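Local coordinates for carbonic anhydrase (Sordaria macrospora, PDB 4O1K) that catalyses the reversible hydration of carbon dioxide to bicarbonate as a tetrameric, zinc-dependent beta-class carbonic anhydrase, at the interface of chains A and B. Sequence-based numbering; all coordinates share one arbitrary frame. Chains: chain A/B, Carbonic anhydrase.

The interface of chains A and B. Residues chain A 86-87, 92, 175-176; chain B 132, 135-136, 139.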
ATOM      1  N   ASN A  86       8.828   2.490   1.218  1.00 35.84           N
ATOM      2  CA  ASN A  86       8.278   3.808   0.933  1.00 39.73           C
ATOM      3  C   ASN A  86       6.826   3.836   0.449  1.00 35.56           C
ATOM      4  O   ASN A  86       6.157   4.850   0.572  1.00 44.87           O
ATOM      5  CB  ASN A  86       9.213   4.643   0.060  1.00 51.03           C
ATOM      6  CG  ASN A  86       9.821   3.852  -1.055  1.00 55.37           C
ATOM      7  OD1 ASN A  86      10.766   3.096  -0.860  1.00 58.51           O
ATOM      8  ND2 ASN A  86       9.300   4.040  -2.240  1.00 56.51           N
ATOM      9  N   THR A  87       6.285   2.741  -0.059  1.00 30.30           N
ATOM     10  CA  THR A  87       4.876   2.798  -0.408  1.00 31.11           C
ATOM     11  C   THR A  87       3.966   2.076   0.589  1.00 30.31           C
ATOM     12  O   THR A  87       2.787   1.786   0.305  1.00 33.09           O
ATOM     13  CB  THR A  87       4.616   2.369  -1.882  1.00 52.50           C
ATOM     14  OG1 THR A  87       4.783   0.955  -2.022  1.00 46.18           O
ATOM     15  CG2 THR A  87       5.580   3.100  -2.821  1.00 56.64           C
ATOM     16  N   MET A  92       4.831   4.320   7.056  1.00 25.08           N
ATOM     17  CA  MET A  92       5.102   5.723   6.749  1.00 29.98           C
ATOM     18  C   MET A  92       4.270   6.645   7.626  1.00 32.29           C
ATOM     19  O   MET A  92       4.754   7.663   8.155  1.00 30.82           O
ATOM     20  CB  MET A  92       4.843   6.017   5.280  1.00 28.27           C
ATOM     21  CG  MET A  92       5.852   5.383   4.370  1.00 28.97           C
ATOM     22  SD  MET A  92       7.444   6.225   4.624  1.00 43.42           S
ATOM     23  CE  MET A  92       8.340   4.895   5.373  1.00 38.71           C
ATOM     24  N   LYS A 175      15.195   9.119   4.704  1.00 27.90           N
ATOM     25  CA  LYS A 175      14.634   9.736   3.496  1.00 28.26           C
ATOM     26  C   LYS A 175      13.349  10.485   3.759  1.00 30.72           C
ATOM     27  O   LYS A 175      12.964  11.365   2.965  1.00 31.82           O
ATOM     28  CB  LYS A 175      14.355   8.669   2.443  1.00 26.22           C
ATOM     29  CG  LYS A 175      15.588   7.891   1.971  1.00 27.53           C
ATOM     30  CD  LYS A 175      15.150   6.737   1.015  1.00 27.48           C
ATOM     31  CE  LYS A 175      16.348   5.836   0.678  1.00 34.78           C
ATOM     32  NZ  LYS A 175      15.885   4.671  -0.159  1.00 35.98           N
ATOM     33  N   THR A 176      12.662  10.147   4.858  1.00 28.72           N
ATOM     34  CA  THR A 176      11.362  10.775   5.117  1.00 29.68           C
ATOM     35  C   THR A 176      11.473  12.259   5.361  1.00 33.67           C
ATOM     36  O   THR A 176      12.414  12.716   6.001  1.00 31.85           O
ATOM     37  CB  THR A 176      10.555  10.097   6.241  1.00 30.35           C
ATOM     38  OG1 THR A 176      11.197  10.289   7.517  1.00 32.02           O
ATOM     39  CG2 THR A 176      10.432   8.623   5.949  1.00 24.26           C
TER
ATOM     40  N   PRO B 132       6.449   9.936  -0.496  1.00 27.64           N
ATOM     41  CA  PRO B 132       6.971   8.568  -0.583  1.00 31.13           C
ATOM     42  C   PRO B 132       6.787   7.978  -1.991  1.00 27.58           C
ATOM     43  O   PRO B 132       7.547   7.078  -2.380  1.00 27.79           O
ATOM     44  CB  PRO B 132       6.098   7.794   0.403  1.00 32.22           C
ATOM     45  CG  PRO B 132       5.256   8.798   1.115  1.00 36.22           C
ATOM     46  CD  PRO B 132       5.182   9.986   0.245  1.00 33.28           C
ATOM     47  N   ARG B 135       9.715   9.293  -3.984  1.00 24.97           N
ATOM     48  CA  ARG B 135      10.951   8.752  -3.432  1.00 25.07           C
ATOM     49  C   ARG B 135      11.473   7.621  -4.299  1.00 26.98           C
ATOM     50  O   ARG B 135      12.688   7.464  -4.463  1.00 28.18           O
ATOM     51  CB  ARG B 135      10.714   8.275  -1.982  1.00 27.79           C
ATOM     52  CG  ARG B 135      11.983   7.801  -1.214  1.00 31.42           C
ATOM     53  CD  ARG B 135      11.598   7.623   0.249  1.00 31.60           C
ATOM     54  NE  ARG B 135      11.000   8.879   0.744  1.00 36.58           N
ATOM     55  CZ  ARG B 135       9.954   8.986   1.559  1.00 33.29           C
ATOM     56  NH1 ARG B 135       9.350   7.918   2.062  1.00 34.62           N
ATOM     57  NH2 ARG B 135       9.502  10.190   1.899  1.00 35.09           N
ATOM     58  N   ASN B 136      10.570   6.845  -4.895  1.00 27.01           N
ATOM     59  CA  ASN B 136      11.020   5.716  -5.733  1.00 25.48           C
ATOM     60  C   ASN B 136      11.886   6.156  -6.878  1.00 30.36           C
ATOM     61  O   ASN B 136      12.791   5.433  -7.327  1.00 32.28           O
ATOM     62  CB  ASN B 136       9.802   5.003  -6.295  1.00 28.24           C
ATOM     63  CG  ASN B 136       9.028   4.301  -5.223  1.00 33.29           C
ATOM     64  OD1 ASN B 136       7.933   4.723  -4.838  1.00 38.95           O
ATOM     65  ND2 ASN B 136       9.584   3.217  -4.736  1.00 31.45           N
ATOM     66  N   ASP B 139      15.192   7.001  -5.697  1.00 28.25           N
ATOM     67  CA  ASP B 139      15.925   5.759  -5.510  1.00 28.38           C
ATOM     68  C   ASP B 139      16.558   5.316  -6.825  1.00 29.81           C
ATOM     69  O   ASP B 139      17.716   4.871  -6.860  1.00 31.15           O
ATOM     70  CB  ASP B 139      15.016   4.649  -4.973  1.00 34.66           C
ATOM     71  CG  ASP B 139      14.730   4.788  -3.479  1.00 43.11           C
ATOM     72  OD1 ASP B 139      15.367   5.630  -2.817  1.00 42.92           O
ATOM     73  OD2 ASP B 139      13.872   4.030  -2.972  1.00 46.77           O
TER
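B:Arg135, on helix 130-143, pushes its side chain between A:Lys175, A:Asn86 and A:Met92 in a two-fold symmetric subunit interface of this tetrameric beta-carbonic anhydrase. Its CG stands anti to the backbone N (chi1 -174°), and a bend at chi3 then turns the guanidinium toward A:Met92 and A:Thr176. The aliphatic part is packed from roughly opposite sides: CD of B:Arg135 lies 3.7 Å from CB of A:Lys175 and 3.8 Å from CB of A:Asn86. At the tip, NH1 of B:Arg135 approaches the thioether SD of A:Met92 at 3.6 Å, while NH2 lies near CA of A:Thr176. One face of the guanidinium is turned, loosely, to the backbone N of A:Thr176 and the opposite face to CA of B:Pro132, each offset toward the rim. An alanine in place of B:Arg135 would probably open a gap between A:Lys175 and A:Asn86 and leave the sulphur of A:Met92 without its polar neighbour.

The charged contact is made one helical turn further on. A:Lys175, extended beyond CG, carries its terminal NZ to the carboxylate OD1 of B:Asp139, forming a salt bridge and hydrogen bond of 2.9 Å. NZ arrives on the syn side, 32° out of the carboxylate plane.

Among the amides, A:Asn86 meets B:Asn136 with their planes 54° apart. As modelled, the two ND2 atoms face each other too closely, leaving the amide orientations doubtful.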